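Superoxide dismutase [Mn], mitochondrial (Saccharomyces cerevisiae S288C, PDB 4F6E) disproportionates superoxide radicals to hydrogen peroxide and oxygen at a single manganese ion in each subunit of a homotetramer, protecting the mitochondrion against oxidative damage. Local coordinates at residues Q21-H26 with L83-L88; E97-A102 with G112-L117. The protein carries 2 engineered substitutions. One frame throughout, in Å; residues are numbered along the deposited sequence.

Contact 1. Residues Q21-H26 with L83-L88; sequences QINELH and LFWENL. With MN (manganese (II) ion), chain E.
The imidazole of H26 meets the six-membered ring of W85 in an edge-to-face (T-shaped) aromatic pair, the indole supplying the edge and the imidazole the face. Their planes stand at 81°, and W85 CH2 lies 3.5 Å from H26 CG, toward the rim of the imidazole. Tryptophan suits this place because its long, rigid indole spans the gap between the two backbones. F84 adds a second aromatic contact: its CE2 comes to 3.8 Å from H26 CE1, with the rings inclined at 55°, so the three rings form a small cluster. With CG anti to the backbone N (chi1 -170°), F84 sends its ring across to H26, while L88 CD1 rests over one face of that ring.

Metal binding uses the far nitrogen of the same imidazole. H26 NE2 coordinates manganese at 2.3 Å, and water 1 is a further ligand; H81, D168 and H172 complete the site. W85 and F84, together with the metal bond, probably restrict rotation of the H26 ring.

N23 lies beside the indole, OD1 4.2 Å from W85 CZ3. Outside the segments, N23 ND2 bonds to the carbonyl of F11 and W85 NE1 to H31 ND1.

Helix 20-27 is joined here to the C-terminal end of helix 74-86. F84 also touches D168 on strand 165-168, and helix 175-178 packs against I22 and L25.

Contact 2. Residues E97-A102 with G112-L117; sequences EPPTGA and GSLDEL
L114 meets P99 with both methyls of its branched end and P98 with CD2, an apolar contact between a loop and the first turn of a helix. Leading into that turn, G112 follows the end of helix 107-111 and has phi 94° and psi -44°, where a CB would be jammed against the carbonyl O of the residue before, so glycine suits the place. S113 then takes the N-cap position of helix 114-117. Its OG accepts a hydrogen bond from E116 N at 3.1 Å, a role that suits a short hydroxyl side chain because it satisfies an amide of the first turn.

At L114 the chain reaches the prolines. With CG anti to the backbone N (chi1 -174°), the side chain extends toward the loop, where L114 CD2 touches P99 CD at 3.9 Å and P98 CB at 4.1 Å. L114 CD1 also lies 4.0 Å from P99 CD. The proline rings are compact apolar surfaces on an extended backbone. One turn on, L117 faces I107 and F111 of the preceding helix.

I107 and W195 touch both P99 and L114, widening this surface patch well away from the metal. The recognisable motif is the serine N-cap that starts helix 114-117; beside it, L114 packs against the loop that follows helix 74-86.

From the N terminus, the chain passes through helix 20-27, runs through the long helix 31-52 and later helices, and returns along helix 74-86, where contact 1 closes a largely helical excursion of 56 residues within the alpha-hairpin domain. Contact 2 opens afterwards and closes a much shorter loop, only nine residues around helix 107-111, in the C-terminal domain. The two are in series, neither nested nor crossed. The centres of contact 1 and contact 2 lie about 23 Å apart and their nearest atoms about 9 Å, without touching. Contact 1 ties two helices together beside the buried metal site, whereas contact 2 joins the loop after helix 74-86 to helix 114-117 at the surface.

Contact 1. Residues Q21-H26 with L83-L88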
ATOM      1  N   GLN A  21     -29.446  16.600  -1.452  1.00 11.78           N
ATOM      2  CA  GLN A  21     -28.397  17.423  -0.850  1.00 18.38           C
ATOM      3  C   GLN A  21     -27.031  16.756  -1.034  1.00 14.75           C
ATOM      4  O   GLN A  21     -26.041  17.403  -1.393  1.00 18.03           O
ATOM      5  CB  GLN A  21     -28.692  17.641   0.637  1.00 23.34           C
ATOM      6  CG  GLN A  21     -30.110  18.139   0.934  1.00 32.32           C
ATOM      7  CD  GLN A  21     -30.304  19.622   0.636  1.00 34.76           C
ATOM      8  OE1 GLN A  21     -30.849  19.991  -0.411  1.00 39.44           O
ATOM      9  NE2 GLN A  21     -29.879  20.479   1.568  1.00 21.67           N
ATOM     10  N   ILE A  22     -26.982  15.448  -0.807  1.00 11.91           N
ATOM     11  CA  ILE A  22     -25.767  14.689  -1.095  1.00 11.13           C
ATOM     12  C   ILE A  22     -25.369  14.761  -2.566  1.00 12.18           C
ATOM     13  O   ILE A  22     -24.233  15.112  -2.880  1.00 12.29           O
ATOM     14  CB  ILE A  22     -25.889  13.228  -0.612  1.00  7.55           C
ATOM     15  CG1 ILE A  22     -25.886  13.205   0.920  1.00 11.41           C
ATOM     16  CG2 ILE A  22     -24.739  12.372  -1.165  1.00 10.26           C
ATOM     17  CD1 ILE A  22     -25.980  11.823   1.514  1.00 13.68           C
ATOM     18  N   ASN A  23     -26.290  14.454  -3.475  1.00  9.37           N
ATOM     19  CA  ASN A  23     -25.937  14.492  -4.892  1.00  9.04           C
ATOM     20  C   ASN A  23     -25.391  15.856  -5.310  1.00 11.09           C
ATOM     21  O   ASN A  23     -24.417  15.935  -6.055  1.00 12.87           O
ATOM     22  CB  ASN A  23     -27.125  14.116  -5.779  1.00 11.51           C
ATOM     23  CG  ASN A  23     -27.396  12.631  -5.791  1.00 13.35           C
ATOM     24  OD1 ASN A  23     -26.517  11.817  -5.517  1.00 11.72           O
ATOM     25  ND2 ASN A  23     -28.624  12.269  -6.123  1.00 12.83           N
ATOM     26  N   GLU A  24     -26.011  16.928  -4.815  1.00 11.98           N
ATOM     27  CA  GLU A  24     -25.568  18.274  -5.158  1.00 12.68           C
ATOM     28  C   GLU A  24     -24.118  18.520  -4.717  1.00 11.51           C
ATOM     29  O   GLU A  24     -23.301  18.993  -5.500  1.00 13.69           O
ATOM     30  CB  GLU A  24     -26.497  19.329  -4.548  1.00 16.40           C
ATOM     31  CG  GLU A  24     -26.149  20.749  -4.955  1.00 27.62           C
ATOM     32  CD  GLU A  24     -26.972  21.801  -4.224  1.00 40.09           C
ATOM     33  OE1 GLU A  24     -27.486  21.517  -3.116  1.00 40.28           O
ATOM     34  OE2 GLU A  24     -27.100  22.923  -4.761  1.00 42.98           O
ATOM     35  N   LEU A  25     -23.803  18.190  -3.469  1.00 10.99           N
ATOM     36  CA  LEU A  25     -22.438  18.378  -2.968  1.00  9.06           C
ATOM     37  C   LEU A  25     -21.475  17.423  -3.667  1.00 11.30           C
ATOM     38  O   LEU A  25     -20.338  17.776  -4.021  1.00 10.97           O
ATOM     39  CB  LEU A  25     -22.389  18.098  -1.467  1.00 10.39           C
ATOM     40  CG  LEU A  25     -23.038  19.155  -0.572  1.00 14.41           C
ATOM     41  CD1 LEU A  25     -23.105  18.626   0.841  1.00 11.86           C
ATOM     42  CD2 LEU A  25     -22.244  20.451  -0.618  1.00 18.25           C
ATOM     43  N   HIS A  26     -21.940  16.195  -3.838  1.00  9.58           N
ATOM     44  CA  HIS A  26     -21.114  15.133  -4.370  1.00 10.60           C
ATOM     45  C   HIS A  26     -20.635  15.482  -5.782  1.00 11.20           C
ATOM     46  O   HIS A  26     -19.478  15.235  -6.136  1.00 10.24           O
ATOM     47  CB  HIS A  26     -21.923  13.828  -4.352  1.00  7.40           C
ATOM     48  CG  HIS A  26     -21.082  12.599  -4.362  1.00  8.05           C
ATOM     49  ND1 HIS A  26     -21.618  11.331  -4.290  1.00  8.11           N
ATOM     50  CD2 HIS A  26     -19.739  12.443  -4.399  1.00  9.22           C
ATOM     51  CE1 HIS A  26     -20.641  10.445  -4.318  1.00  8.75           C
ATOM     52  NE2 HIS A  26     -19.493  11.094  -4.386  1.00 10.17           N
ATOM     53  N   LEU A  83     -18.319   7.074 -13.780  1.00  7.05           N
ATOM     54  CA  LEU A  83     -18.946   5.749 -13.835  1.00  8.98           C
ATOM     55  C   LEU A  83     -20.162   5.693 -12.912  1.00  8.84           C
ATOM     56  O   LEU A  83     -21.209   5.159 -13.286  1.00  8.91           O
ATOM     57  CB  LEU A  83     -17.950   4.651 -13.441  1.00  9.67           C
ATOM     58  CG  LEU A  83     -16.782   4.442 -14.416  1.00 10.10           C
ATOM     59  CD1 LEU A  83     -15.701   3.566 -13.822  1.00 11.89           C
ATOM     60  CD2 LEU A  83     -17.283   3.831 -15.720  1.00 14.33           C
ATOM     61  N   PHE A  84     -19.993   6.236 -11.709  1.00  8.16           N
ATOM     62  CA  PHE A  84     -21.017   6.213 -10.667  1.00  8.18           C
ATOM     63  C   PHE A  84     -22.294   6.869 -11.164  1.00  7.95           C
ATOM     64  O   PHE A  84     -23.364   6.255 -11.114  1.00  8.93           O
ATOM     65  CB  PHE A  84     -20.465   6.935  -9.428  1.00  8.04           C
ATOM     66  CG  PHE A  84     -21.316   6.801  -8.190  1.00  8.11           C
ATOM     67  CD1 PHE A  84     -21.689   5.554  -7.716  1.00  9.97           C
ATOM     68  CD2 PHE A  84     -21.698   7.931  -7.474  1.00  9.75           C
ATOM     69  CE1 PHE A  84     -22.454   5.431  -6.559  1.00  9.05           C
ATOM     70  CE2 PHE A  84     -22.451   7.813  -6.313  1.00  8.58           C
ATOM     71  CZ  PHE A  84     -22.829   6.568  -5.856  1.00  8.62           C
ATOM     72  N   TRP A  85     -22.205   8.095 -11.672  1.00  9.07           N
ATOM     73  CA  TRP A  85     -23.436   8.764 -12.096  1.00  9.21           C
ATOM     74  C   TRP A  85     -24.134   7.994 -13.206  1.00 11.87           C
ATOM     75  O   TRP A  85     -25.358   7.951 -13.251  1.00  9.84           O
ATOM     76  CB  TRP A  85     -23.213  10.204 -12.573  1.00 10.41           C
ATOM     77  CG  TRP A  85     -22.349  11.066 -11.693  1.00  9.97           C
ATOM     78  CD1 TRP A  85     -21.290  11.827 -12.109  1.00 10.75           C
ATOM     79  CD2 TRP A  85     -22.461  11.281 -10.273  1.00  9.26           C
ATOM     80  NE1 TRP A  85     -20.739  12.492 -11.048  1.00 12.04           N
ATOM     81  CE2 TRP A  85     -21.426  12.168  -9.911  1.00  9.71           C
ATOM     82  CE3 TRP A  85     -23.313  10.793  -9.277  1.00 11.76           C
ATOM     83  CZ2 TRP A  85     -21.225  12.586  -8.597  1.00 11.88           C
ATOM     84  CZ3 TRP A  85     -23.113  11.217  -7.967  1.00 13.64           C
ATOM     85  CH2 TRP A  85     -22.079  12.105  -7.644  1.00 14.26           C
ATOM     86  N   GLU A  86     -23.356   7.388 -14.097  1.00  9.95           N
ATOM     87  CA  GLU A  86     -23.937   6.672 -15.224  1.00  9.58           C
ATOM     88  C   GLU A  86     -24.594   5.353 -14.823  1.00 10.93           C
ATOM     89  O   GLU A  86     -25.477   4.865 -15.539  1.00 10.68           O
ATOM     90  CB  GLU A  86     -22.908   6.453 -16.342  1.00 13.36           C
ATOM     91  CG  GLU A  86     -22.601   7.726 -17.138  1.00 14.63           C
ATOM     92  CD  GLU A  86     -23.749   8.156 -18.050  1.00 17.59           C
ATOM     93  OE1 GLU A  86     -24.304   7.300 -18.775  1.00 19.71           O
ATOM     94  OE2 GLU A  86     -24.087   9.358 -18.048  1.00 20.16           O
ATOM     95  N   ASN A  87     -24.183   4.777 -13.689  1.00  9.61           N
ATOM     96  CA  ASN A  87     -24.875   3.574 -13.217  1.00  9.31           C
ATOM     97  C   ASN A  87     -25.887   3.806 -12.090  1.00  7.39           C
ATOM     98  O   ASN A  87     -26.235   2.870 -11.373  1.00 10.32           O
ATOM     99  CB  ASN A  87     -23.950   2.334 -12.985  1.00  7.91           C
ATOM    100  CG  ASN A  87     -22.911   2.499 -11.862  1.00  8.85           C
ATOM    101  OD1 ASN A  87     -21.705   2.325 -12.101  1.00  9.52           O
ATOM    102  ND2 ASN A  87     -23.364   2.762 -10.631  1.00  9.67           N
ATOM    103  N   LEU A  88     -26.368   5.046 -11.987  1.00  9.05           N
ATOM    104  CA  LEU A  88     -27.504   5.405 -11.140  1.00 11.37           C
ATOM    105  C   LEU A  88     -28.635   5.949 -12.014  1.00 13.42           C
ATOM    106  O   LEU A  88     -28.386   6.585 -13.038  1.00 12.01           O
ATOM    107  CB  LEU A  88     -27.104   6.476 -10.121  1.00  8.17           C
ATOM    108  CG  LEU A  88     -26.005   6.051  -9.142  1.00 10.95           C
ATOM    109  CD1 LEU A  88     -25.574   7.217  -8.252  1.00 10.20           C
ATOM    110  CD2 LEU A  88     -26.460   4.872  -8.298  1.00 10.21           C
TER
HETATM  111 MN    MN E 301     -17.450  10.166  -4.002  1.00  9.87          MN
HETATM  112  O   HOH W   1     -15.465   8.906  -3.665  1.00 10.97           O

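Contact 2. Residues E97-A102 with G112-L117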
ATOM      1  N   GLU A  97     -34.381  -1.746 -11.767  1.00 13.38           N
ATOM      2  CA  GLU A  97     -34.849  -2.850 -12.605  1.00 14.92           C
ATOM      3  C   GLU A  97     -33.695  -3.791 -12.924  1.00 18.11           C
ATOM      4  O   GLU A  97     -32.578  -3.345 -13.162  1.00 16.15           O
ATOM      5  CB  GLU A  97     -35.505  -2.332 -13.894  1.00 15.23           C
ATOM      6  CG  GLU A  97     -36.706  -1.422 -13.634  1.00 22.44           C
ATOM      7  CD  GLU A  97     -37.410  -0.971 -14.910  1.00 31.76           C
ATOM      8  OE1 GLU A  97     -36.896  -1.242 -16.018  1.00 37.57           O
ATOM      9  OE2 GLU A  97     -38.484  -0.342 -14.796  1.00 35.51           O
ATOM     10  N   PRO A  98     -33.956  -5.104 -12.922  1.00 16.40           N
ATOM     11  CA  PRO A  98     -32.888  -6.080 -13.150  1.00 16.21           C
ATOM     12  C   PRO A  98     -32.277  -5.984 -14.552  1.00 17.49           C
ATOM     13  O   PRO A  98     -32.932  -5.505 -15.485  1.00 19.76           O
ATOM     14  CB  PRO A  98     -33.604  -7.426 -12.978  1.00 20.57           C
ATOM     15  CG  PRO A  98     -34.799  -7.121 -12.151  1.00 28.58           C
ATOM     16  CD  PRO A  98     -35.235  -5.755 -12.596  1.00 20.75           C
ATOM     17  N   PRO A  99     -31.034  -6.450 -14.700  1.00 17.23           N
ATOM     18  CA  PRO A  99     -30.388  -6.485 -16.015  1.00 16.81           C
ATOM     19  C   PRO A  99     -31.018  -7.545 -16.898  1.00 23.65           C
ATOM     20  O   PRO A  99     -31.695  -8.449 -16.403  1.00 22.87           O
ATOM     21  CB  PRO A  99     -28.951  -6.876 -15.684  1.00 19.87           C
ATOM     22  CG  PRO A  99     -29.072  -7.678 -14.421  1.00 17.28           C
ATOM     23  CD  PRO A  99     -30.160  -6.989 -13.641  1.00 16.69           C
ATOM     24  N   THR A 100     -30.803  -7.421 -18.199  1.00 27.13           N
ATOM     25  CA  THR A 100     -31.278  -8.425 -19.134  1.00 28.91           C
ATOM     26  C   THR A 100     -30.121  -8.879 -20.010  1.00 23.75           C
ATOM     27  O   THR A 100     -28.966  -8.496 -19.793  1.00 25.89           O
ATOM     28  CB  THR A 100     -32.437  -7.906 -20.023  1.00 34.89           C
ATOM     29  OG1 THR A 100     -32.038  -6.697 -20.679  1.00 41.03           O
ATOM     30  CG2 THR A 100     -33.686  -7.639 -19.190  1.00 34.46           C
ATOM     31  N   GLY A 101     -30.436  -9.707 -20.999  1.00 29.18           N
ATOM     32  CA  GLY A 101     -29.449 -10.159 -21.957  1.00 28.91           C
ATOM     33  C   GLY A 101     -28.332 -10.999 -21.371  1.00 19.30           C
ATOM     34  O   GLY A 101     -28.527 -11.750 -20.406  1.00 19.04           O
ATOM     35  N   ALA A 102     -27.155 -10.855 -21.966  1.00 21.56           N
ATOM     36  CA  ALA A 102     -25.994 -11.658 -21.614  1.00 22.90           C
ATOM     37  C   ALA A 102     -25.583 -11.471 -20.148  1.00 20.59           C
ATOM     38  O   ALA A 102     -25.186 -12.429 -19.484  1.00 20.27           O
ATOM     39  CB  ALA A 102     -24.826 -11.345 -22.557  1.00 20.57           C
ATOM     40  N   GLY A 112     -26.107 -17.369  -8.793  1.00 21.74           N
ATOM     41  CA  GLY A 112     -27.385 -17.979  -8.475  1.00 22.10           C
ATOM     42  C   GLY A 112     -28.531 -17.026  -8.740  1.00 20.23           C
ATOM     43  O   GLY A 112     -29.551 -17.407  -9.309  1.00 23.38           O
ATOM     44  N   SER A 113     -28.360 -15.776  -8.327  1.00 17.61           N
ATOM     45  CA  SER A 113     -29.372 -14.761  -8.557  1.00 21.58           C
ATOM     46  C   SER A 113     -28.790 -13.359  -8.443  1.00 19.39           C
ATOM     47  O   SER A 113     -27.689 -13.158  -7.908  1.00 17.12           O
ATOM     48  CB  SER A 113     -30.487 -14.904  -7.530  1.00 19.38           C
ATOM     49  OG  SER A 113     -30.004 -14.588  -6.232  1.00 18.36           O
ATOM     50  N   LEU A 114     -29.550 -12.386  -8.926  1.00 20.19           N
ATOM     51  CA  LEU A 114     -29.183 -10.986  -8.737  1.00 15.89           C
ATOM     52  C   LEU A 114     -29.067 -10.660  -7.247  1.00 16.05           C
ATOM     53  O   LEU A 114     -28.140  -9.967  -6.820  1.00 13.92           O
ATOM     54  CB  LEU A 114     -30.196 -10.067  -9.421  1.00 15.93           C
ATOM     55  CG  LEU A 114     -29.792  -8.592  -9.375  1.00 16.32           C
ATOM     56  CD1 LEU A 114     -28.538  -8.348 -10.216  1.00 18.15           C
ATOM     57  CD2 LEU A 114     -30.922  -7.693  -9.831  1.00 18.16           C
ATOM     58  N   ASP A 115     -29.988 -11.187  -6.448  1.00 18.27           N
ATOM     59  CA  ASP A 115     -29.972 -10.921  -5.014  1.00 17.26           C
ATOM     60  C   ASP A 115     -28.680 -11.391  -4.349  1.00 15.37           C
ATOM     61  O   ASP A 115     -28.141 -10.703  -3.478  1.00 16.25           O
ATOM     62  CB  ASP A 115     -31.189 -11.548  -4.333  1.00 23.50           C
ATOM     63  CG  ASP A 115     -32.473 -10.782  -4.614  1.00 35.20           C
ATOM     64  OD1 ASP A 115     -32.389  -9.608  -5.039  1.00 33.95           O
ATOM     65  OD2 ASP A 115     -33.566 -11.351  -4.404  1.00 45.11           O
ATOM     66  N   GLU A 116     -28.171 -12.548  -4.768  1.00 17.67           N
ATOM     67  CA  GLU A 116     -26.935 -13.059  -4.188  1.00 17.08           C
ATOM     68  C   GLU A 116     -25.733 -12.210  -4.592  1.00 14.37           C
ATOM     69  O   GLU A 116     -24.847 -11.968  -3.777  1.00 15.74           O
ATOM     70  CB  GLU A 116     -26.723 -14.535  -4.530  1.00 22.43           C
ATOM     71  CG  GLU A 116     -27.704 -15.459  -3.803  1.00 27.36           C
ATOM     72  CD  GLU A 116     -27.683 -15.257  -2.292  1.00 30.50           C
ATOM     73  OE1 GLU A 116     -26.578 -15.198  -1.705  1.00 28.68           O
ATOM     74  OE2 GLU A 116     -28.771 -15.140  -1.687  1.00 33.29           O
ATOM     75  N   LEU A 117     -25.710 -11.759  -5.846  1.00 14.73           N
ATOM     76  CA  LEU A 117     -24.662 -10.846  -6.296  1.00 13.25           C
ATOM     77  C   LEU A 117     -24.696  -9.540  -5.504  1.00 12.51           C
ATOM     78  O   LEU A 117     -23.651  -9.036  -5.108  1.00 13.69           O
ATOM     79  CB  LEU A 117     -24.782 -10.561  -7.794  1.00 12.23           C
ATOM     80  CG  LEU A 117     -23.891  -9.445  -8.352  1.00 12.43           C
ATOM     81  CD1 LEU A 117     -22.403  -9.709  -8.056  1.00 13.03           C
ATOM     82  CD2 LEU A 117     -24.115  -9.267  -9.842  1.00 14.21           C
TER